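GTP cyclohydrolase 1 type 2 homolog (PDB 1NMO) forms a toroidal homohexamer carrying a dinuclear metal site in each chain and may help degrade radiation-damaged nucleotides. Local coordinates at residues Val165-Cys171 / Gly186-Thr192. Residues are numbered along the deposited sequence; the frame is centred on the assembly and turned at random.
Sequences VQRVAWC and GVDAFIT
Two neighbouring parallel strands, 165-170 and 189-192, run side by side 4.7 Å apart at closest approach, their axes 27° from parallel (signed crossing -27°). The register pairs Val168 with Ala189, Ala169 with Phe190 and Trp170 with Ile191, at CA-CA distances of 4.8, 5.0 and 4.6 Å. Hydrogen bonds alternate as parallel pairing requires: Ala189 N to Arg167 O (3.3 Å), Ala169 N to Ala189 O (2.9 Å), Ile191 N to Ala169 O (3.1 Å) and Cys171 N to Ile191 O (3.0 Å).

Side-chain polar bonds finish both ends. At the start, Asp188 (chi1 m) turns its carboxylate back so that OD2 accepts from Gln166 N (2.7 Å) and Arg167 N (3.0 Å), while its own N bonds Arg167 O at 2.7 Å. Gly186, with positive phi (110°), ends helix 179-185 and leads into this turn. At the far end, Thr192 OG1 donates to Cys171 O (2.6 Å).

Apolar contacts divide between the two faces. Val168, Trp170, Ala189 and Ile191 share one: Val168 CG1 meets Ile191 CD1 at 3.9 Å, and Trp170 CB meets Ile191 CB at 3.9 Å. On the opposite face, Ala169 CB lies 4.3 Å from Phe190 CD1.

This is a classic right-handed beta-alpha-beta crossover: helix 179-185 links the strands and packs on Ala169 and Phe190. Trp170 (chi1 p) bonds Asn109 O through NE1. Strands 128-137 and 209-212 flank the pair within the mixed sheet, whose Cys171 end points toward the iron site, about 7 Å from that side chain.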
# COMPACT_ATOMS: atom_id res chain seq x y z
N VAL A 165 -34.78 -6.26 -6.34
CA VAL A 165 -35.09 -4.94 -6.85
C VAL A 165 -35.72 -5.11 -8.23
O VAL A 165 -35.11 -5.68 -9.16
CB VAL A 165 -33.84 -4.09 -7.05
CG1 VAL A 165 -34.17 -2.84 -7.87
CG2 VAL A 165 -33.29 -3.70 -5.75
N GLN A 166 -36.91 -4.58 -8.38
CA GLN A 166 -37.56 -4.65 -9.70
C GLN A 166 -37.87 -3.25 -10.24
O GLN A 166 -37.45 -2.90 -11.32
CB GLN A 166 -38.89 -5.49 -9.61
CG GLN A 166 -39.76 -5.27 -10.87
CD GLN A 166 -40.54 -6.51 -11.27
OE1 GLN A 166 -40.81 -6.74 -12.47
NE2 GLN A 166 -40.91 -7.30 -10.29
N ARG A 167 -38.62 -2.46 -9.47
CA ARG A 167 -39.06 -1.12 -9.86
C ARG A 167 -38.05 -0.13 -9.33
O ARG A 167 -37.67 -0.18 -8.16
CB ARG A 167 -40.49 -0.87 -9.29
CG ARG A 167 -41.05 0.54 -9.47
CD ARG A 167 -42.54 0.56 -8.95
NE ARG A 167 -43.29 -0.31 -9.85
CZ ARG A 167 -44.46 -0.01 -10.40
NH1 ARG A 167 -45.04 1.17 -10.10
NH2 ARG A 167 -45.00 -0.83 -11.32
N VAL A 168 -37.61 0.76 -10.19
CA VAL A 168 -36.55 1.72 -9.87
C VAL A 168 -36.86 3.16 -10.30
O VAL A 168 -37.75 3.39 -11.14
CB VAL A 168 -35.32 1.26 -10.66
CG1 VAL A 168 -34.21 2.22 -10.48
CG2 VAL A 168 -34.90 -0.10 -10.16
N ALA A 169 -36.24 4.18 -9.68
CA ALA A 169 -36.48 5.51 -10.27
C ALA A 169 -35.06 6.10 -10.21
O ALA A 169 -34.21 5.57 -9.51
CB ALA A 169 -37.50 6.35 -9.48
N TRP A 170 -34.77 7.19 -10.91
CA TRP A 170 -33.41 7.64 -10.88
C TRP A 170 -33.35 9.05 -11.35
O TRP A 170 -34.33 9.52 -11.94
CB TRP A 170 -32.59 6.77 -11.82
CG TRP A 170 -32.99 6.80 -13.29
CD1 TRP A 170 -32.48 7.60 -14.26
CD2 TRP A 170 -34.03 6.02 -13.92
NE1 TRP A 170 -33.12 7.37 -15.46
CE2 TRP A 170 -34.08 6.41 -15.29
CE3 TRP A 170 -34.93 5.02 -13.46
CZ2 TRP A 170 -34.98 5.83 -16.21
CZ3 TRP A 170 -35.85 4.44 -14.38
CH2 TRP A 170 -35.86 4.85 -15.72
N CYS A 171 -32.24 9.73 -11.10
CA CYS A 171 -32.04 11.09 -11.62
C CYS A 171 -30.53 11.15 -11.71
O CYS A 171 -29.92 10.94 -10.70
CB CYS A 171 -32.53 12.20 -10.67
SG CYS A 171 -32.24 13.86 -11.42
N GLY A 186 -43.33 4.94 -4.88
CA GLY A 186 -43.24 3.50 -4.66
C GLY A 186 -42.20 2.87 -5.56
O GLY A 186 -42.45 2.54 -6.74
N VAL A 187 -40.98 2.70 -5.07
CA VAL A 187 -40.01 2.03 -5.92
C VAL A 187 -39.21 1.10 -5.01
O VAL A 187 -39.33 1.22 -3.80
CB VAL A 187 -39.06 3.05 -6.55
CG1 VAL A 187 -39.85 3.97 -7.51
CG2 VAL A 187 -38.39 3.91 -5.37
N ASP A 188 -38.41 0.19 -5.55
CA ASP A 188 -37.62 -0.64 -4.66
C ASP A 188 -36.22 0.03 -4.58
O ASP A 188 -35.50 -0.09 -3.57
CB ASP A 188 -37.40 -2.05 -5.25
CG ASP A 188 -38.68 -2.75 -5.64
OD1 ASP A 188 -39.70 -2.57 -4.94
OD2 ASP A 188 -38.67 -3.53 -6.62
N ALA A 189 -35.81 0.73 -5.64
CA ALA A 189 -34.48 1.36 -5.59
C ALA A 189 -34.50 2.74 -6.25
O ALA A 189 -35.37 3.02 -7.12
CB ALA A 189 -33.49 0.47 -6.26
N PHE A 190 -33.59 3.62 -5.79
CA PHE A 190 -33.45 5.00 -6.37
C PHE A 190 -31.99 5.12 -6.62
O PHE A 190 -31.17 4.79 -5.73
CB PHE A 190 -33.91 6.11 -5.40
CG PHE A 190 -33.69 7.50 -5.93
CD1 PHE A 190 -34.36 7.95 -7.07
CD2 PHE A 190 -32.80 8.39 -5.29
CE1 PHE A 190 -34.17 9.27 -7.58
CE2 PHE A 190 -32.60 9.68 -5.77
CZ PHE A 190 -33.30 10.14 -6.94
N ILE A 191 -31.62 5.58 -7.81
CA ILE A 191 -30.23 5.72 -8.24
C ILE A 191 -29.92 7.14 -8.62
O ILE A 191 -30.70 7.74 -9.39
CB ILE A 191 -29.96 4.90 -9.55
CG1 ILE A 191 -30.41 3.49 -9.35
CG2 ILE A 191 -28.43 4.91 -9.94
CD1 ILE A 191 -30.33 2.71 -10.61
N THR A 192 -28.85 7.77 -8.12
CA THR A 192 -28.66 9.13 -8.65
C THR A 192 -27.16 9.28 -8.71
O THR A 192 -26.48 8.27 -8.74
CB THR A 192 -29.31 10.15 -7.78
OG1 THR A 192 -29.07 11.45 -8.35
CG2 THR A 192 -28.70 10.14 -6.37